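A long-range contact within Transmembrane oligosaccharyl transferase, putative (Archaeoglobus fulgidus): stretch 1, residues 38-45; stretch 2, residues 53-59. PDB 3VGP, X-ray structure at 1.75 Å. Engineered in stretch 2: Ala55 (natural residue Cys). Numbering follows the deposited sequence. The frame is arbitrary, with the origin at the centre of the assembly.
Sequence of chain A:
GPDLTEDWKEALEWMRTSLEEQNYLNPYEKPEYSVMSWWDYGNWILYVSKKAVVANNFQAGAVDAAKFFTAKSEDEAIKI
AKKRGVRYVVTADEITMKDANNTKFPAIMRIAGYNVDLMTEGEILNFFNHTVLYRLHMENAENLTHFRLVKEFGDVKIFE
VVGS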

# COMPACT_ATOMS: atom_id res chain seq x y z
N TRP A 38 2.79 -1.27 -2.71
CA TRP A 38 2.78 -1.88 -4.03
C TRP A 38 4.23 -2.08 -4.42
O TRP A 38 4.94 -1.13 -4.75
N TRP A 39 4.67 -3.33 -4.38
CA TRP A 39 6.05 -3.67 -4.68
C TRP A 39 6.34 -4.19 -6.07
O TRP A 39 5.50 -4.79 -6.72
N ASP A 40 7.57 -3.93 -6.49
CA ASP A 40 8.10 -4.44 -7.74
C ASP A 40 8.94 -5.58 -7.18
O ASP A 40 9.64 -5.41 -6.19
N TYR A 41 8.84 -6.76 -7.79
CA TYR A 41 9.57 -7.92 -7.30
C TYR A 41 11.05 -7.65 -7.02
O TYR A 41 11.57 -8.04 -5.97
N GLY A 42 11.72 -6.97 -7.95
CA GLY A 42 13.13 -6.68 -7.77
C GLY A 42 13.48 -5.93 -6.50
O GLY A 42 14.55 -6.12 -5.93
N ASN A 43 12.57 -5.06 -6.06
CA ASN A 43 12.78 -4.28 -4.85
C ASN A 43 12.41 -5.11 -3.61
O ASN A 43 13.16 -5.17 -2.63
N TRP A 44 11.26 -5.76 -3.69
CA TRP A 44 10.72 -6.60 -2.62
C TRP A 44 11.70 -7.67 -2.13
O TRP A 44 11.83 -7.92 -0.93
N ILE A 45 12.41 -8.30 -3.06
CA ILE A 45 13.35 -9.35 -2.71
C ILE A 45 14.42 -8.89 -1.72
O ILE A 45 15.00 -9.69 -0.98
N VAL A 53 8.62 -7.53 7.57
CA VAL A 53 8.34 -6.14 7.23
C VAL A 53 7.37 -6.18 6.05
O VAL A 53 6.36 -5.47 6.03
N VAL A 54 7.68 -7.02 5.07
CA VAL A 54 6.83 -7.18 3.89
C VAL A 54 6.28 -8.59 3.85
O VAL A 54 6.68 -9.45 4.63
N ALA A 55 5.35 -8.84 2.93
CA ALA A 55 4.74 -10.16 2.80
C ALA A 55 5.76 -11.24 2.45
O ALA A 55 6.62 -11.03 1.58
N ASN A 56 5.67 -12.39 3.11
CA ASN A 56 6.57 -13.51 2.87
C ASN A 56 6.47 -14.03 1.44
O ASN A 56 7.45 -14.51 0.88
N ASN A 57 5.27 -13.94 0.87
CA ASN A 57 5.01 -14.40 -0.48
C ASN A 57 4.68 -13.18 -1.34
O ASN A 57 3.72 -12.46 -1.06
N PHE A 58 5.48 -12.95 -2.37
CA PHE A 58 5.29 -11.79 -3.24
C PHE A 58 3.90 -11.65 -3.83
O PHE A 58 3.29 -10.59 -3.71
N GLN A 59 3.41 -12.70 -4.48
CA GLN A 59 2.09 -12.67 -5.11
C GLN A 59 0.96 -12.39 -4.12
O GLN A 59 0.04 -11.63 -4.43

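The apolar centre is built from Trp44 and Phe58, the two residues that lose most surface to the opposing stretch, within a contact burying 410 Å² in all. Trp44 points its CA-to-CB bond toward stretch 2 and takes chi1 t (172°) with chi2 84°. Phe58 leaves its backbone sideways, also with chi1 t, and its ring sets an edge against the Trp44 face: CD1 of Phe58 lies 3.6 Å from CD2 of Trp44, and the plane of the Phe58 ring is inclined 62° to that of the indole five-membered ring. Over the six-membered ring, Phe58 CB stands 3.6 Å from the centroid and 8° off the normal, a well-centred CH-pi contact.

The face of Phe58 is used in turn by Tyr41 (chi1 t). Its ring edge approaches with planes at 80°, Tyr41 CD2 reaching Phe58 CG at 3.7 Å, while Tyr41 CB sits 4.1 Å from the Phe58 centroid. Trp39, chi1 m and directed toward stretch 2, touches two partners: its CB is 4.0 Å from Phe58 CE1, and its ring atom CZ2 is 3.4 Å from Val54 CG1. Val54, also m and pointing toward stretch 1, bridges the two indoles, since its CG2 lies 3.6 Å from Trp44 CD1.

At the polar edge, the indole nitrogen of Trp44 donates to the backbone: NE1 to Ala55 O is 2.9 Å, with an N-H...O angle of 135°. This is the only hydrogen bond between the stretches. The acceptor lies near the indole plane, so the bond leaves the ring face free for Phe58. Ala55 is an engineered residue, but the acceptor is its main-chain carbonyl. Asp40, chi1 t, points away; its OD1 caps the helix through a weak bond from Gly42 N at 2.7 Å.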

# COMPACT_ATOMS: atom_id res chain seq x y z
CB TRP A 38 2.09 -0.97 -5.04
CG TRP A 38 1.92 -1.62 -6.38
CD1 TRP A 38 2.48 -1.24 -7.56
CD2 TRP A 38 1.13 -2.78 -6.67
NE1 TRP A 38 2.10 -2.09 -8.57
CE2 TRP A 38 1.27 -3.04 -8.05
CE3 TRP A 38 0.33 -3.63 -5.90
CZ2 TRP A 38 0.63 -4.12 -8.68
CZ3 TRP A 38 -0.31 -4.70 -6.52
CH2 TRP A 38 -0.15 -4.93 -7.89
CB TRP A 39 6.56 -4.74 -3.71
CG TRP A 39 6.75 -4.29 -2.31
CD1 TRP A 39 5.83 -4.33 -1.30
CD2 TRP A 39 7.95 -3.75 -1.75
NE1 TRP A 39 6.39 -3.85 -0.14
CE2 TRP A 39 7.69 -3.49 -0.39
CE3 TRP A 39 9.22 -3.47 -2.27
CZ2 TRP A 39 8.66 -2.95 0.47
CZ3 TRP A 39 10.18 -2.94 -1.42
CH2 TRP A 39 9.90 -2.68 -0.06
CB ASP A 40 9.01 -3.41 -8.42
CG ASP A 40 9.90 -4.04 -9.48
OD1 ASP A 40 10.86 -4.74 -9.12
OD2 ASP A 40 9.63 -3.83 -10.69
CB TYR A 41 9.43 -9.07 -8.29
CG TYR A 41 10.07 -10.35 -7.81
CD1 TYR A 41 11.41 -10.62 -8.07
CD2 TYR A 41 9.34 -11.27 -7.06
CE1 TYR A 41 12.01 -11.79 -7.60
CE2 TYR A 41 9.93 -12.43 -6.59
CZ TYR A 41 11.26 -12.68 -6.86
OH TYR A 41 11.84 -13.84 -6.39
CB ASN A 43 11.91 -3.02 -4.89
CG ASN A 43 12.18 -2.15 -6.11
OD1 ASN A 43 11.38 -1.29 -6.47
ND2 ASN A 43 13.32 -2.37 -6.76
CB TRP A 44 9.43 -7.27 -3.11
CG TRP A 44 8.84 -8.31 -2.20
CD1 TRP A 44 8.02 -8.10 -1.12
CD2 TRP A 44 9.02 -9.73 -2.29
NE1 TRP A 44 7.69 -9.30 -0.54
CE2 TRP A 44 8.29 -10.32 -1.24
CE3 TRP A 44 9.74 -10.56 -3.16
CZ2 TRP A 44 8.26 -11.70 -1.03
CZ3 TRP A 44 9.71 -11.94 -2.96
CH2 TRP A 44 8.97 -12.49 -1.90
CB ILE A 45 14.03 -9.92 -3.97
CG1 ILE A 45 14.82 -11.19 -3.62
CG2 ILE A 45 14.94 -8.87 -4.60
CD1 ILE A 45 13.94 -12.36 -3.22
CB VAL A 53 9.63 -5.39 6.82
CG1 VAL A 53 9.30 -3.98 6.36
CG2 VAL A 53 10.59 -5.34 8.00
CB VAL A 54 7.62 -6.91 2.58
CG1 VAL A 54 8.16 -5.50 2.59
CG2 VAL A 54 8.74 -7.92 2.43
CB ALA A 55 3.64 -10.13 1.75
CB ASN A 56 6.27 -14.66 3.82
CG ASN A 56 6.81 -14.43 5.22
OD1 ASN A 56 6.43 -15.13 6.16
ND2 ASN A 56 7.70 -13.47 5.36
CB ASN A 57 3.84 -15.39 -0.46
CG ASN A 57 3.51 -15.95 -1.83
OD1 ASN A 57 2.73 -15.37 -2.59
ND2 ASN A 57 4.11 -17.10 -2.17
CB PHE A 58 6.31 -11.79 -4.39
CG PHE A 58 6.17 -10.60 -5.28
CD1 PHE A 58 6.58 -9.34 -4.85
CD2 PHE A 58 5.59 -10.72 -6.54
CE1 PHE A 58 6.40 -8.22 -5.65
CE2 PHE A 58 5.40 -9.60 -7.35
CZ PHE A 58 5.81 -8.35 -6.90
CB GLN A 59 1.83 -13.99 -5.84
CG GLN A 59 0.59 -13.97 -6.71
CD GLN A 59 0.63 -12.87 -7.76
OE1 GLN A 59 1.57 -12.77 -8.54
NE2 GLN A 59 -0.40 -12.02 -7.77